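Side-chain contacts in afamin (Homo sapiens, PDB 6FAK), which carries hydrophobic molecules in body fluids, binds vitamin E and keeps lipidated Wnt proteins soluble and active: residues A[310-315]-A[330-335]; A[335-340]-A[378-383]. All blocks are in the same frame, centred on the assembly; numbering follows the deposited sequence.

Contact 1. Residues A[310-315]-A[330-335]; sequences GKFTDS and FAKFTF
Phe312, on the loop leading to helix 318-324, meets Phe333 of helix 326-339 in a T-shaped (edge-to-face) pair within the all-helical second albumin domain. The edge of the Phe333 ring is directed at a face of Phe312, with the planes at 82° and the centroids 5.3 Å apart. Packing is tight here: Phe333 CD1 comes within 3.6 Å of Phe312 CG, above the rim of the ring. Over the same face, Phe333 CA makes a CH-pi contact, 4.0 Å from the centroid of the Phe312 ring, and so brings the helix backbone itself against the aromatic. Phe333 CG is anti to its own backbone N (chi1 174°), which brings CD1 over the face of Phe312. A serine in place of Phe312 would probably leave a gap against Phe333 and deprive its edge and CA of their aromatic partner. Tyr356 of helix 346-363 stacks on Phe333 and is hydrogen-bonded through OH to Phe312 O. The contact loosens toward the partly exposed Lys332, whose amino group leaves for a salt bridge with Glu336 and a cation-pi contact with Phe231; its backbone C and the first part of its aliphatic chain border the aromatic, Lys332 CG lying 4.3 Å from Phe312 CZ.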
loop_
_atom_site.group_PDB
_atom_site.type_symbol
_atom_site.label_atom_id
_atom_site.label_comp_id
_atom_site.label_asym_id
_atom_site.label_seq_id
_atom_site.Cartn_x
_atom_site.Cartn_y
_atom_site.Cartn_z
ATOM N N GLY A 310 21.251 23.508 -15.209
ATOM C CA GLY A 310 22.671 23.472 -15.510
ATOM C C GLY A 310 23.555 23.674 -14.298
ATOM O O GLY A 310 24.734 23.419 -14.373
ATOM N N LYS A 311 23.008 24.145 -13.183
ATOM C CA LYS A 311 23.748 24.208 -11.929
ATOM C C LYS A 311 24.312 22.827 -11.478
ATOM O O LYS A 311 25.315 22.800 -10.725
ATOM C CB LYS A 311 22.874 24.815 -10.820
ATOM C CG LYS A 311 23.651 25.389 -9.645
ATOM C CD LYS A 311 23.281 26.845 -9.341
ATOM C CE LYS A 311 23.873 27.813 -10.357
ATOM N NZ LYS A 311 23.453 29.222 -10.114
ATOM N N PHE A 312 23.681 21.719 -11.927
ATOM C CA PHE A 312 24.131 20.345 -11.591
ATOM C C PHE A 312 25.024 19.663 -12.602
ATOM O O PHE A 312 25.696 18.653 -12.263
ATOM C CB PHE A 312 22.912 19.466 -11.241
ATOM C CG PHE A 312 22.207 19.975 -10.020
ATOM C CD1 PHE A 312 22.805 19.867 -8.786
ATOM C CD2 PHE A 312 21.010 20.681 -10.124
ATOM C CE1 PHE A 312 22.193 20.376 -7.658
ATOM C CE2 PHE A 312 20.415 21.203 -8.996
ATOM C CZ PHE A 312 20.990 21.041 -7.782
ATOM N N THR A 313 25.050 20.188 -13.824
ATOM C CA THR A 313 25.939 19.688 -14.874
ATOM C C THR A 313 26.858 20.716 -15.529
ATOM O O THR A 313 27.888 20.330 -16.059
ATOM C CB THR A 313 25.099 19.065 -15.989
ATOM O OG1 THR A 313 24.278 20.084 -16.583
ATOM C CG2 THR A 313 24.198 17.950 -15.403
ATOM N N ASP A 314 26.471 21.996 -15.542
ATOM C CA ASP A 314 27.235 23.053 -16.247
ATOM C C ASP A 314 28.087 23.923 -15.348
ATOM O O ASP A 314 28.909 24.653 -15.840
ATOM C CB ASP A 314 26.286 23.962 -17.036
ATOM C CG ASP A 314 25.374 23.180 -17.978
ATOM O OD1 ASP A 314 25.687 21.989 -18.237
ATOM O OD2 ASP A 314 24.342 23.745 -18.453
ATOM N N SER A 315 27.876 23.869 -14.040
ATOM C CA SER A 315 28.578 24.727 -13.113
ATOM C C SER A 315 29.878 24.045 -12.764
ATOM O O SER A 315 29.928 22.811 -12.696
ATOM C CB SER A 315 27.755 24.915 -11.857
ATOM O OG SER A 315 28.514 25.501 -10.824
ATOM N N PHE A 330 22.134 16.878 -2.559
ATOM C CA PHE A 330 21.221 15.903 -3.226
ATOM C C PHE A 330 19.711 16.167 -3.020
ATOM O O PHE A 330 18.897 15.879 -3.917
ATOM C CB PHE A 330 21.629 14.438 -2.923
ATOM C CG PHE A 330 22.964 14.052 -3.524
ATOM C CD1 PHE A 330 23.141 14.040 -4.891
ATOM C CD2 PHE A 330 24.051 13.712 -2.714
ATOM C CE1 PHE A 330 24.389 13.734 -5.444
ATOM C CE2 PHE A 330 25.275 13.399 -3.242
ATOM C CZ PHE A 330 25.458 13.429 -4.616
ATOM N N ALA A 331 19.337 16.669 -1.859
ATOM C CA ALA A 331 17.955 17.158 -1.667
ATOM C C ALA A 331 17.576 18.265 -2.652
ATOM O O ALA A 331 16.488 18.243 -3.234
ATOM C CB ALA A 331 17.730 17.634 -0.222
ATOM N N LYS A 332 18.485 19.239 -2.837
ATOM C CA LYS A 332 18.266 20.293 -3.802
ATOM C C LYS A 332 18.197 19.763 -5.251
ATOM O O LYS A 332 17.367 20.214 -6.049
ATOM C CB LYS A 332 19.332 21.379 -3.712
ATOM C CG LYS A 332 18.855 22.664 -4.374
ATOM C CD LYS A 332 19.732 23.849 -4.068
ATOM C CE LYS A 332 18.994 25.180 -4.361
ATOM N NZ LYS A 332 18.039 25.165 -5.511
ATOM N N PHE A 333 19.077 18.840 -5.599
ATOM C CA PHE A 333 18.990 18.171 -6.907
ATOM C C PHE A 333 17.624 17.475 -7.085
ATOM O O PHE A 333 16.958 17.654 -8.098
ATOM C CB PHE A 333 20.116 17.148 -7.110
ATOM C CG PHE A 333 19.944 16.361 -8.377
ATOM C CD1 PHE A 333 20.235 16.935 -9.606
ATOM C CD2 PHE A 333 19.402 15.057 -8.335
ATOM C CE1 PHE A 333 20.033 16.213 -10.777
ATOM C CE2 PHE A 333 19.218 14.331 -9.490
ATOM C CZ PHE A 333 19.522 14.894 -10.716
ATOM N N THR A 334 17.187 16.769 -6.055
ATOM C CA THR A 334 15.958 16.021 -6.118
ATOM C C THR A 334 14.760 17.016 -6.326
ATOM O O THR A 334 13.921 16.823 -7.194
ATOM C CB THR A 334 15.766 15.143 -4.866
ATOM O OG1 THR A 334 16.902 14.269 -4.644
ATOM C CG2 THR A 334 14.465 14.355 -5.004
ATOM N N PHE A 335 14.771 18.099 -5.540
ATOM C CA PHE A 335 13.811 19.214 -5.664
ATOM C C PHE A 335 13.759 19.767 -7.094
ATOM O O PHE A 335 12.688 19.812 -7.733
ATOM C CB PHE A 335 14.156 20.292 -4.648
ATOM C CG PHE A 335 13.519 21.611 -4.899
ATOM C CD1 PHE A 335 12.146 21.778 -4.731
ATOM C CD2 PHE A 335 14.293 22.711 -5.275
ATOM C CE1 PHE A 335 11.569 23.043 -4.934
ATOM C CE2 PHE A 335 13.720 23.956 -5.481
ATOM C CZ PHE A 335 12.355 24.129 -5.319
#

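Contact 2. Residues A[335-340]-A[378-383]; sequences FEYSRR and DKFNET. With NAG (2-acetamido-2-deoxy-beta-D-glucopyranose), chain D.
Tyr337 and Phe380 join helix 326-339 to the start of the long helix 376-417 through a small aromatic contact in the second albumin domain. Near the start of 378-383, Lys379 touches Leu359 of helix 346-363. Phe380 follows and carries the contact. Its CG is anti to the carbonyl carbon (chi1 -51°), which sends the ring toward Tyr337. The two side chains pass each other in opposite directions, so that the phenol end of Tyr337 lies beside the base of Phe380: Tyr337 OH is 3.9 Å from Phe380 CB, whereas the closest approach is between Tyr337 CE2 and Phe380 CD2, at 3.7 Å. The ring planes stand at 82°, yet the meeting is oblique, neither stack nor edge-to-face. At Asn381 the chain carries an N-linked glycan, ND2 being bonded to C1 of the NAG at 1.5 Å; Glu385, one turn on, is hydrogen-bonded to the same sugar. Thr383 touches Ile355 of helix 346-363. On helix 326-339, Arg339 grips one carboxylate oxygen side-on, with NE 3.0 Å and NH2 2.8 Å from Glu336 OE1, and the oxygen lies in the guanidinium plane. Phe335 CZ sits 3.5 Å above the centre of that plane, while Arg339 NH1 is hydrogen-bonded to Pro227 O; together these contacts probably fix the rotation of the group. Tyr337 also stacks on His341, just past the end of its helix. Helix 346-363 borders both segments, meeting Ser338 with Leu349 and Phe380 with Tyr356, and helix 216-225 packs on Phe335 and Ser338.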
loop_
_atom_site.group_PDB
_atom_site.type_symbol
_atom_site.label_atom_id
_atom_site.label_comp_id
_atom_site.label_asym_id
_atom_site.label_seq_id
_atom_site.Cartn_x
_atom_site.Cartn_y
_atom_site.Cartn_z
ATOM N N PHE A 335 14.771 18.099 -5.540
ATOM C CA PHE A 335 13.811 19.214 -5.664
ATOM C C PHE A 335 13.759 19.767 -7.094
ATOM O O PHE A 335 12.688 19.812 -7.733
ATOM C CB PHE A 335 14.156 20.292 -4.648
ATOM C CG PHE A 335 13.519 21.611 -4.899
ATOM C CD1 PHE A 335 12.146 21.778 -4.731
ATOM C CD2 PHE A 335 14.293 22.711 -5.275
ATOM C CE1 PHE A 335 11.569 23.043 -4.934
ATOM C CE2 PHE A 335 13.720 23.956 -5.481
ATOM C CZ PHE A 335 12.355 24.129 -5.319
ATOM N N GLU A 336 14.910 20.195 -7.582
ATOM C CA GLU A 336 14.976 20.850 -8.900
ATOM C C GLU A 336 14.602 19.876 -10.036
ATOM O O GLU A 336 13.825 20.259 -10.953
ATOM C CB GLU A 336 16.363 21.441 -9.150
ATOM C CG GLU A 336 16.728 22.637 -8.266
ATOM C CD GLU A 336 15.816 23.869 -8.455
ATOM O OE1 GLU A 336 15.061 23.941 -9.421
ATOM O OE2 GLU A 336 15.842 24.796 -7.614
ATOM N N TYR A 337 15.122 18.639 -9.973
ATOM C CA TYR A 337 14.858 17.647 -11.022
ATOM C C TYR A 337 13.391 17.174 -10.983
ATOM O O TYR A 337 12.721 17.091 -12.043
ATOM C CB TYR A 337 15.836 16.445 -10.936
ATOM C CG TYR A 337 15.913 15.667 -12.229
ATOM C CD1 TYR A 337 14.986 14.690 -12.528
ATOM C CD2 TYR A 337 16.878 15.991 -13.216
ATOM C CE1 TYR A 337 14.997 14.025 -13.743
ATOM C CE2 TYR A 337 16.912 15.300 -14.454
ATOM C CZ TYR A 337 15.979 14.294 -14.684
ATOM O OH TYR A 337 15.946 13.601 -15.883
ATOM N N SER A 338 12.870 16.887 -9.789
ATOM C CA SER A 338 11.466 16.441 -9.642
ATOM C C SER A 338 10.429 17.477 -10.090
ATOM O O SER A 338 9.486 17.140 -10.804
ATOM C CB SER A 338 11.162 15.995 -8.222
ATOM O OG SER A 338 12.064 14.967 -7.829
ATOM N N ARG A 339 10.630 18.744 -9.718
ATOM C CA ARG A 339 9.672 19.769 -10.065
ATOM C C ARG A 339 9.621 20.078 -11.549
ATOM O O ARG A 339 8.569 20.511 -12.025
ATOM C CB ARG A 339 9.866 21.043 -9.253
ATOM C CG ARG A 339 11.016 21.920 -9.656
ATOM C CD ARG A 339 10.998 23.074 -8.697
ATOM N NE ARG A 339 12.138 23.923 -8.841
ATOM C CZ ARG A 339 12.119 25.260 -8.725
ATOM N NH1 ARG A 339 10.977 25.908 -8.486
ATOM N NH2 ARG A 339 13.236 25.933 -8.818
ATOM N N ARG A 340 10.722 19.846 -12.259
ATOM C CA ARG A 340 10.778 19.975 -13.706
ATOM C C ARG A 340 10.414 18.740 -14.510
ATOM O O ARG A 340 10.394 18.820 -15.711
ATOM C CB ARG A 340 12.171 20.389 -14.145
ATOM C CG ARG A 340 12.527 21.797 -13.746
ATOM C CD ARG A 340 14.003 22.011 -14.084
ATOM N NE ARG A 340 14.412 23.406 -13.895
ATOM C CZ ARG A 340 14.658 23.930 -12.714
ATOM N NH1 ARG A 340 14.502 23.196 -11.620
ATOM N NH2 ARG A 340 15.031 25.195 -12.619
ATOM N N ASP A 378 22.898 12.602 -20.091
ATOM C CA ASP A 378 22.973 11.410 -20.953
ATOM C C ASP A 378 22.830 10.135 -20.153
ATOM O O ASP A 378 22.234 9.159 -20.648
ATOM C CB ASP A 378 24.285 11.370 -21.761
ATOM C CG ASP A 378 24.431 12.552 -22.722
ATOM O OD1 ASP A 378 23.420 13.055 -23.232
ATOM O OD2 ASP A 378 25.553 12.976 -22.996
ATOM N N LYS A 379 23.407 10.083 -18.934
ATOM C CA LYS A 379 23.135 8.937 -18.084
ATOM C C LYS A 379 21.659 8.857 -17.695
ATOM O O LYS A 379 21.085 7.780 -17.731
ATOM C CB LYS A 379 23.984 8.933 -16.822
ATOM C CG LYS A 379 25.442 8.794 -17.132
ATOM C CD LYS A 379 26.224 8.094 -16.029
ATOM C CE LYS A 379 27.699 8.162 -16.332
ATOM N NZ LYS A 379 28.207 7.063 -17.194
ATOM N N PHE A 380 21.056 9.991 -17.333
ATOM C CA PHE A 380 19.609 10.000 -16.928
ATOM C C PHE A 380 18.724 9.559 -18.082
ATOM O O PHE A 380 17.788 8.751 -17.903
ATOM C CB PHE A 380 19.144 11.363 -16.449
ATOM C CG PHE A 380 20.017 12.009 -15.368
ATOM C CD1 PHE A 380 20.832 11.257 -14.510
ATOM C CD2 PHE A 380 19.958 13.371 -15.185
ATOM C CE1 PHE A 380 21.570 11.872 -13.515
ATOM C CE2 PHE A 380 20.702 13.995 -14.209
ATOM C CZ PHE A 380 21.524 13.244 -13.373
ATOM N N ASN A 381 19.039 10.085 -19.263
ATOM C CA ASN A 381 18.314 9.771 -20.504
ATOM C C ASN A 381 18.312 8.284 -20.828
ATOM O O ASN A 381 17.254 7.726 -21.109
ATOM C CB ASN A 381 18.883 10.606 -21.654
ATOM C CG ASN A 381 18.123 10.409 -22.962
ATOM O OD1 ASN A 381 18.352 9.421 -23.688
ATOM N ND2 ASN A 381 17.207 11.361 -23.279
ATOM N N GLU A 382 19.477 7.635 -20.738
ATOM C CA GLU A 382 19.544 6.175 -20.987
ATOM C C GLU A 382 18.727 5.353 -19.971
ATOM O O GLU A 382 17.932 4.437 -20.346
ATOM C CB GLU A 382 21.005 5.709 -21.040
ATOM C CG GLU A 382 21.217 4.203 -21.047
ATOM C CD GLU A 382 22.682 3.835 -21.126
ATOM O OE1 GLU A 382 23.121 3.095 -20.219
ATOM O OE2 GLU A 382 23.400 4.301 -22.057
ATOM N N THR A 383 18.854 5.685 -18.687
ATOM C CA THR A 383 18.129 4.900 -17.698
ATOM C C THR A 383 16.617 5.089 -17.861
ATOM O O THR A 383 15.867 4.135 -17.811
ATOM C CB THR A 383 18.594 5.156 -16.255
ATOM O OG1 THR A 383 17.787 4.389 -15.363
ATOM C CG2 THR A 383 18.460 6.555 -15.870
HETATM C C1 NAG D . 16.437 11.312 -24.523
HETATM C C2 NAG D . 14.961 11.651 -24.310
HETATM C C3 NAG D . 14.220 11.805 -25.632
HETATM C C4 NAG D . 14.982 12.697 -26.601
HETATM C C5 NAG D . 16.439 12.252 -26.710
HETATM C C6 NAG D . 17.237 13.152 -27.654
HETATM C C7 NAG D . 14.068 10.760 -22.228
HETATM C C8 NAG D . 13.386 9.603 -21.565
HETATM N N2 NAG D . 14.313 10.614 -23.528
HETATM O O3 NAG D . 12.926 12.359 -25.383
HETATM O O4 NAG D . 14.353 12.635 -27.887
HETATM O O5 NAG D . 17.037 12.262 -25.409
HETATM O O6 NAG D . 17.351 14.472 -27.107
HETATM O O7 NAG D . 14.376 11.765 -21.611
#

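Contacts 1 and 2 are consecutive along the chain and share Phe335 and helix 326-339, their centres lying about 10 Å apart. They touch directly: Phe333 CZ of contact 1 is 3.7 Å from Phe380 CZ of contact 2, and Phe312 CE2 packs 4.0 Å from Glu336 CG. Phe333 also meets the ring of Tyr337, so aromatic packing runs from the 310-315 loop through helix 326-339 to helix 376-417. The nearest atoms of the Phe333 side chain and the NAG on Asn381 are about 12 Å apart. Neither contact lies in the 194-298 region that forms the hydrophobic binding pocket, but Phe335, common to both, meets the ring of Phe231 in that region.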